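Local coordinates for protein ATP-dependent CLP protease, putative (Plasmodium falciparum, PDB 2F6I) that is the catalytic domain of a ClpP-family (S14) serine peptidase that probably hydrolyses proteins to small peptides with ATP and magnesium, at residues T52-E55 against L56-L60; Y62-N65 against I66-D70; A87-D90 against I91-I95; S112-L115 against A116-K119. All coordinates share one frame; numbering follows the deposited sequence.

In the fold
Contacts 1, 3 and 4 are buried, whereas contact 2 is partly exposed where helix 50-66 runs out. Contacts 1 and 2 share that helix: mid-helix, regular backbone bonds are joined by a serine hydroxyl, while at the end the bonds weaken and D64 lies against H68. Contact 3, on helix 82-94, lies between its neighbours in the fold, with I57 on I91 toward contact 1 and F92 on I114 toward contact 4; I95 also packs on D64 of contact 2. Contact 4 closes helix 109-116 near the chain's centre, and its K119 forms a salt bridge with D70 of contact 2. The second subunit touches contacts 1, 2 and 3, but no other chain touches contact 4.

Contact 1: T52-E55 against L56-L60; sequences TADE and LISQL
The side-chain amide of Q59 folds back over E55: E55 O lies beneath one face of it, 3.3 Å from Q59 CD, and at the amino end Q59 NE2 comes 3.5 Å from E55 CB. The carbonyl is met by the amide's flat side, so NE2 is badly angled for a hydrogen bond to it; E55 O instead takes the backbone N of Q59 at 2.9 Å. Of the two carboxylates, that of E55 stretches away to salt bridges from OE2 to K51 and to K29 of a second subunit. D54 reaches K33 of that subunit through OD2, and its OD1 stays 4.0 Å from S58 OG and bonds weakly to the T45 hydroxyl of that subunit. All this happens within one continuous run of helix 50-66, the helix of the beta-alpha-beta unit that leads from strand 41-44 to strand 71-77. L56 covers I42 and L44 of the first strand, and A53 and I57 face helix 82-94. The hydroxyl of S58 is turned back along the helix, OG beside its own backbone N (chi1 -68°), and donates to D54 O over 2.9 Å. S58 N donates to that same oxygen at 3.0 Å from the opposite face of the carbonyl plane, so one acceptor is gripped by two donors of a single residue. One turn back from I57, A53 O lies 3.1 Å from I57 CG1.

Contact 2: Y62-N65 against I66-D70; sequences YLDN and INHND
Y62 and I66 meet one turn apart at the C-terminal end of helix 50-66, where the chain leaves the helix for the loop to strand 71-77 of the beta-alpha-beta unit. CD1 of I66 lies 3.9 Å from Y62 CZ, the two side chains running slantwise past each other, and the Y62 ring also packs edge-to-face on F35 of a second subunit. Between the same residues the helical bond is weak: I66 N is 3.3 Å from Y62 O. L63 faces the side of R40, and its carbonyl oxygen, whose position is less certain, seems to draw the I66 amide nearer, as a tightening last turn would. D64 comes next, its carboxylate swung beside its own carbonyl carbon (chi1 -162°), which carries it across to H68 at a slant. There D64 OD1 stands off the ring plane, 3.4 Å from H68 CD2, with the carboxylate and imidazole planes only 10° apart. D64 O sits instead at the edge of the H68 ring, in its plane, 3.1 Å from H68 CD2. The carboxylate is held by the neighbouring loop, OD1 by the hydroxyl of S97 and OD2 by the backbone N of K96. D64 CA also makes a CH...O contact with N67 O, 3.4 Å away, just where N67 gives up helical backbone angles. N65 turns outward, its OD1 making a weak hydrogen bond to K39 NZ of the second subunit.

Contact 3: A87-D90 against I91-I95; sequences AILD and IFNYI
I88 and F92 lie side by side and point the same way, with the CG2 branch of I88 3.7 Å from F92 CD1. They sit one turn apart on helix 82-94, the connecting helix of the beta-alpha-beta unit between strands 71-77 and 99-104. I88 reaches on to A53 and L56 of helix 50-66, F92 to I73 of the sheet, and both touch I114 of helix 109-116. The first torsion of F92 (chi1 -109°) lies off the staggered positions, and F92 CB is 3.1 Å from L89 O. I91 turns its CG1 branch back along the helix to A87 O, 3.3 Å off. Backbone hydrogen bonds supply the frame: I91 N, F92 N and N93 N donate in turn to the carbonyl oxygens of A87, I88 and L89, the shortest being F92 N to I88 O at 2.8 Å. Side-chain polar contacts are fewer. N93 ND2 makes a weak second bond to L89 O at 3.2 Å, bent to 125°. The carboxylate of D90 is engaged elsewhere, OD2 accepting from the backbone N of N128 on a second subunit, against which this side of the helix packs. At the far end I91 O is doubly held, since Y94 N (3.0 Å) and I95 N (3.1 Å) both reach it from the same face of its carbonyl plane.

Contact 4: S112-L115 against A116-K119; sequences SVIL and ASGK
A116 keeps the last regular bond of helix 109-116, its backbone N donating to S112 O at 2.9 Å, while its methyl rests 3.5 Å from the same oxygen. Its own carbonyl turns to R123, and its side chain lies on F168 of helix 151-169. With S117 the winding changes. The S117 amide has a weak, strongly bent bond to V113 O (2.9 Å, 123°) and a better-angled one to I114 O at 3.1 Å, although it hangs above that carbonyl's plane. The S117 hydroxyl, set between its own backbone N and carbonyl carbon (chi1 60°), swings round to the same acceptor and donates to I114 O over 2.7 Å. Amide and hydroxyl come from one face of the I114 carbonyl, so a single serine holds the buried oxygen twice, with L89 and F92 packed against its side chain. G118 then makes a weak, long bond, N to L115 O at 3.4 Å, and that oxygen also accepts from the hydroxyl of T101. The shift from bonds four residues apart to bonds three apart is that of a helix tightening at its C-terminal end. Here it closes a buried helix of the ClpP fold whose S112 bonds to M132 O and lies about 8 Å, side chain to side chain, from H134, the predicted active-site histidine.

Contact 1: T52-E55 against L56-L60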
# COMPACT_ATOMS: atom_id res chain seq x y z
N THR C 52 1.41 27.93 7.60
CA THR C 52 1.95 28.66 8.74
C THR C 52 2.26 30.12 8.43
O THR C 52 2.08 30.99 9.28
CB THR C 52 3.20 27.95 9.29
OG1 THR C 52 4.23 27.94 8.30
CG2 THR C 52 2.86 26.51 9.67
N ALA C 53 2.74 30.38 7.22
CA ALA C 53 3.05 31.75 6.82
C ALA C 53 1.76 32.57 6.78
O ALA C 53 1.74 33.73 7.18
CB ALA C 53 3.72 31.75 5.45
N ASP C 54 0.69 31.95 6.30
CA ASP C 54 -0.60 32.62 6.21
C ASP C 54 -1.15 32.97 7.59
O ASP C 54 -1.68 34.06 7.79
CB ASP C 54 -1.61 31.72 5.48
CG ASP C 54 -3.03 32.25 5.56
OD1 ASP C 54 -3.28 33.38 5.09
OD2 ASP C 54 -3.91 31.53 6.10
N GLU C 55 -1.01 32.06 8.54
CA GLU C 55 -1.50 32.30 9.89
C GLU C 55 -0.70 33.41 10.55
O GLU C 55 -1.27 34.34 11.13
CB GLU C 55 -1.40 31.02 10.72
CG GLU C 55 -1.99 29.80 10.05
CD GLU C 55 -1.94 28.56 10.93
OE1 GLU C 55 -0.87 28.29 11.52
OE2 GLU C 55 -2.97 27.85 11.02
N LEU C 56 0.63 33.32 10.46
CA LEU C 56 1.50 34.32 11.06
C LEU C 56 1.21 35.71 10.51
O LEU C 56 1.17 36.69 11.26
CB LEU C 56 2.97 33.95 10.82
CG LEU C 56 4.02 34.83 11.50
CD1 LEU C 56 3.77 34.86 13.00
CD2 LEU C 56 5.41 34.28 11.20
N ILE C 57 1.02 35.80 9.19
CA ILE C 57 0.73 37.08 8.56
C ILE C 57 -0.61 37.61 9.07
O ILE C 57 -0.72 38.78 9.44
CB ILE C 57 0.68 36.94 7.02
CG1 ILE C 57 2.09 36.70 6.49
CG2 ILE C 57 0.08 38.20 6.40
CD1 ILE C 57 2.16 36.50 4.99
N SER C 58 -1.62 36.74 9.11
CA SER C 58 -2.93 37.14 9.60
C SER C 58 -2.79 37.72 11.00
O SER C 58 -3.32 38.79 11.31
CB SER C 58 -3.88 35.94 9.66
OG SER C 58 -4.19 35.49 8.36
N GLN C 59 -2.06 36.99 11.84
CA GLN C 59 -1.83 37.38 13.22
C GLN C 59 -1.09 38.71 13.36
O GLN C 59 -1.43 39.53 14.21
CB GLN C 59 -1.08 36.27 13.95
CG GLN C 59 -1.97 35.07 14.27
CD GLN C 59 -1.21 33.77 14.34
OE1 GLN C 59 -0.14 33.69 14.94
NE2 GLN C 59 -1.77 32.73 13.73
N LEU C 60 -0.08 38.91 12.52
CA LEU C 60 0.69 40.15 12.57
C LEU C 60 -0.20 41.32 12.18
O LEU C 60 -0.25 42.34 12.87
CB LEU C 60 1.90 40.07 11.63
CG LEU C 60 3.03 39.15 12.11
CD1 LEU C 60 4.07 38.97 11.01
CD2 LEU C 60 3.67 39.72 13.36

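Contact 2: Y62-N65 against I66-D70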
# COMPACT_ATOMS: atom_id res chain seq x y z
N TYR C 62 -3.36 41.46 12.32
CA TYR C 62 -4.38 41.63 13.34
C TYR C 62 -3.86 42.44 14.51
O TYR C 62 -4.49 43.41 14.93
CB TYR C 62 -4.88 40.26 13.83
CG TYR C 62 -5.85 40.37 14.99
CD1 TYR C 62 -5.39 40.41 16.31
CD2 TYR C 62 -7.22 40.46 14.77
CE1 TYR C 62 -6.27 40.54 17.38
CE2 TYR C 62 -8.11 40.59 15.83
CZ TYR C 62 -7.63 40.63 17.13
OH TYR C 62 -8.51 40.77 18.19
N LEU C 63 -2.72 42.03 15.05
CA LEU C 63 -2.13 42.73 16.18
C LEU C 63 -1.87 44.20 15.84
O LEU C 63 -2.30 45.09 16.56
CB LEU C 63 -0.82 42.06 16.61
CG LEU C 63 -0.92 40.67 17.24
CD1 LEU C 63 0.47 40.13 17.54
CD2 LEU C 63 -1.74 40.75 18.52
N ASP C 64 -1.17 44.44 14.74
CA ASP C 64 -0.86 45.81 14.34
C ASP C 64 -2.13 46.65 14.19
O ASP C 64 -2.08 47.87 14.24
CB ASP C 64 -0.08 45.83 13.03
CG ASP C 64 0.64 47.14 12.80
OD1 ASP C 64 1.44 47.54 13.68
OD2 ASP C 64 0.42 47.78 11.75
N ASN C 65 -3.26 45.98 14.01
CA ASN C 65 -4.54 46.67 13.86
C ASN C 65 -5.07 47.14 15.21
O ASN C 65 -5.77 48.15 15.29
CB ASN C 65 -5.56 45.75 13.19
CG ASN C 65 -6.81 46.49 12.74
OD1 ASN C 65 -7.46 47.18 13.54
ND2 ASN C 65 -7.15 46.36 11.47
N ILE C 66 -4.73 46.41 16.27
CA ILE C 66 -5.17 46.76 17.62
C ILE C 66 -4.45 48.04 18.04
O ILE C 66 -5.08 49.07 18.29
CB ILE C 66 -4.83 45.64 18.62
CG1 ILE C 66 -5.46 44.32 18.17
CG2 ILE C 66 -5.32 46.01 20.01
CD1 ILE C 66 -6.97 44.36 18.03
N ASN C 67 -3.13 47.95 18.13
CA ASN C 67 -2.29 49.09 18.49
C ASN C 67 -0.94 48.88 17.81
O ASN C 67 -0.79 47.95 17.03
CB ASN C 67 -2.11 49.19 20.01
CG ASN C 67 -1.52 47.94 20.61
OD1 ASN C 67 -2.24 47.11 21.17
ND2 ASN C 67 -0.21 47.78 20.49
N HIS C 68 0.03 49.73 18.11
CA HIS C 68 1.34 49.59 17.49
C HIS C 68 2.47 49.34 18.47
O HIS C 68 3.61 49.72 18.22
CB HIS C 68 1.65 50.83 16.65
CG HIS C 68 0.72 51.01 15.48
ND1 HIS C 68 0.74 52.13 14.68
CD2 HIS C 68 -0.26 50.21 14.99
CE1 HIS C 68 -0.19 52.01 13.74
NE2 HIS C 68 -0.80 50.86 13.91
N ASN C 69 2.15 48.69 19.59
CA ASN C 69 3.17 48.38 20.58
C ASN C 69 4.03 47.25 20.04
O ASN C 69 3.74 46.68 18.99
CB ASN C 69 2.52 47.97 21.90
CG ASN C 69 1.64 49.05 22.49
OD1 ASN C 69 2.00 50.23 22.48
ND2 ASN C 69 0.48 48.66 23.00
N ASP C 70 5.10 46.94 20.76
CA ASP C 70 6.01 45.88 20.34
C ASP C 70 5.40 44.48 20.31
O ASP C 70 4.65 44.09 21.21
CB ASP C 70 7.25 45.88 21.23
CG ASP C 70 8.23 46.98 20.87
OD1 ASP C 70 7.78 48.09 20.50
OD2 ASP C 70 9.46 46.74 20.96

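Contact 3: A87-D90 against I91-I95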
# COMPACT_ATOMS: atom_id res chain seq x y z
N ALA C 87 7.52 36.60 2.13
CA ALA C 87 6.19 37.19 2.30
C ALA C 87 6.06 37.65 3.74
O ALA C 87 5.58 38.75 4.01
CB ALA C 87 5.12 36.16 1.98
N ILE C 88 6.50 36.80 4.67
CA ILE C 88 6.44 37.14 6.08
C ILE C 88 7.34 38.34 6.34
O ILE C 88 7.00 39.22 7.14
CB ILE C 88 6.90 35.96 6.96
CG1 ILE C 88 5.89 34.81 6.85
CG2 ILE C 88 7.04 36.40 8.40
CD1 ILE C 88 6.27 33.58 7.65
N LEU C 89 8.47 38.39 5.65
CA LEU C 89 9.42 39.49 5.80
C LEU C 89 8.76 40.80 5.37
O LEU C 89 8.90 41.82 6.04
CB LEU C 89 10.67 39.23 4.97
CG LEU C 89 11.92 40.04 5.32
CD1 LEU C 89 12.38 39.69 6.73
CD2 LEU C 89 13.03 39.73 4.32
N ASP C 90 8.04 40.76 4.25
CA ASP C 90 7.35 41.95 3.75
C ASP C 90 6.37 42.46 4.80
O ASP C 90 6.34 43.65 5.11
CB ASP C 90 6.59 41.66 2.45
CG ASP C 90 7.47 41.77 1.22
OD1 ASP C 90 8.47 42.52 1.26
OD2 ASP C 90 7.15 41.12 0.20
N ILE C 91 5.56 41.55 5.32
CA ILE C 91 4.57 41.90 6.33
C ILE C 91 5.26 42.47 7.56
O ILE C 91 4.80 43.45 8.15
CB ILE C 91 3.73 40.66 6.74
CG1 ILE C 91 2.95 40.14 5.53
CG2 ILE C 91 2.77 41.01 7.87
CD1 ILE C 91 2.01 41.16 4.92
N PHE C 92 6.38 41.87 7.92
CA PHE C 92 7.17 42.31 9.07
C PHE C 92 7.45 43.80 8.98
O PHE C 92 7.20 44.55 9.93
CB PHE C 92 8.50 41.56 9.11
CG PHE C 92 8.62 40.57 10.22
CD1 PHE C 92 7.71 39.52 10.33
CD2 PHE C 92 9.65 40.67 11.15
CE1 PHE C 92 7.84 38.58 11.36
CE2 PHE C 92 9.79 39.74 12.17
CZ PHE C 92 8.87 38.69 12.28
N ASN C 93 7.97 44.22 7.84
CA ASN C 93 8.32 45.62 7.62
C ASN C 93 7.18 46.48 7.11
O ASN C 93 7.35 47.68 6.89
CB ASN C 93 9.50 45.69 6.65
CG ASN C 93 10.76 45.09 7.24
OD1 ASN C 93 11.33 45.62 8.20
ND2 ASN C 93 11.21 43.98 6.67
N TYR C 94 6.01 45.88 6.94
CA TYR C 94 4.84 46.62 6.47
C TYR C 94 4.12 47.22 7.68
O TYR C 94 3.71 48.39 7.65
CB TYR C 94 3.89 45.69 5.72
CG TYR C 94 2.64 46.36 5.20
CD1 TYR C 94 1.46 45.64 5.03
CD2 TYR C 94 2.63 47.72 4.87
CE1 TYR C 94 0.30 46.25 4.54
CE2 TYR C 94 1.48 48.34 4.39
CZ TYR C 94 0.32 47.60 4.23
OH TYR C 94 -0.82 48.21 3.76
N ILE C 95 3.97 46.43 8.73
CA ILE C 95 3.28 46.89 9.93
C ILE C 95 4.07 47.96 10.68
O ILE C 95 5.30 48.04 10.57
CB ILE C 95 2.98 45.71 10.89
CG1 ILE C 95 4.28 45.07 11.37
CG2 ILE C 95 2.13 44.67 10.17
CD1 ILE C 95 4.08 43.99 12.41

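Contact 4: S112-L115 against A116-K119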
# COMPACT_ATOMS: atom_id res chain seq x y z
N SER C 112 16.13 32.15 10.10
CA SER C 112 17.29 32.90 10.57
C SER C 112 17.20 34.35 10.10
O SER C 112 17.53 35.27 10.85
CB SER C 112 18.58 32.27 10.05
OG SER C 112 18.81 31.00 10.64
N VAL C 113 16.76 34.54 8.86
CA VAL C 113 16.63 35.88 8.31
C VAL C 113 15.57 36.67 9.07
O VAL C 113 15.76 37.84 9.38
CB VAL C 113 16.24 35.84 6.82
CG1 VAL C 113 16.09 37.25 6.29
CG2 VAL C 113 17.30 35.08 6.03
N ILE C 114 14.44 36.02 9.36
CA ILE C 114 13.36 36.67 10.10
C ILE C 114 13.89 37.05 11.47
O ILE C 114 13.61 38.14 11.98
CB ILE C 114 12.15 35.73 10.26
CG1 ILE C 114 11.52 35.47 8.89
CG2 ILE C 114 11.13 36.35 11.20
CD1 ILE C 114 10.38 34.47 8.92
N LEU C 115 14.66 36.15 12.07
CA LEU C 115 15.25 36.40 13.38
C LEU C 115 16.12 37.66 13.30
O LEU C 115 16.03 38.54 14.15
CB LEU C 115 16.12 35.21 13.79
CG LEU C 115 17.03 35.35 15.02
CD1 LEU C 115 16.21 35.58 16.28
CD2 LEU C 115 17.88 34.09 15.15
N ALA C 116 16.93 37.74 12.25
CA ALA C 116 17.83 38.86 12.04
C ALA C 116 17.15 40.18 11.66
O ALA C 116 17.75 41.25 11.78
CB ALA C 116 18.87 38.50 10.99
N SER C 117 15.91 40.11 11.21
CA SER C 117 15.20 41.33 10.82
C SER C 117 14.49 42.01 11.98
O SER C 117 13.80 43.01 11.79
CB SER C 117 14.19 41.02 9.72
OG SER C 117 13.23 40.08 10.16
N GLY C 118 14.67 41.48 13.19
CA GLY C 118 14.03 42.07 14.34
C GLY C 118 14.53 43.48 14.59
O GLY C 118 15.56 43.88 14.04
N LYS C 119 13.81 44.25 15.40
CA LYS C 119 14.22 45.61 15.70
C LYS C 119 15.66 45.58 16.18
O LYS C 119 15.98 44.90 17.16
CB LYS C 119 13.35 46.23 16.80
CG LYS C 119 13.66 47.70 17.04
CD LYS C 119 13.18 48.22 18.40
CE LYS C 119 11.67 48.11 18.56
NZ LYS C 119 11.12 48.96 19.66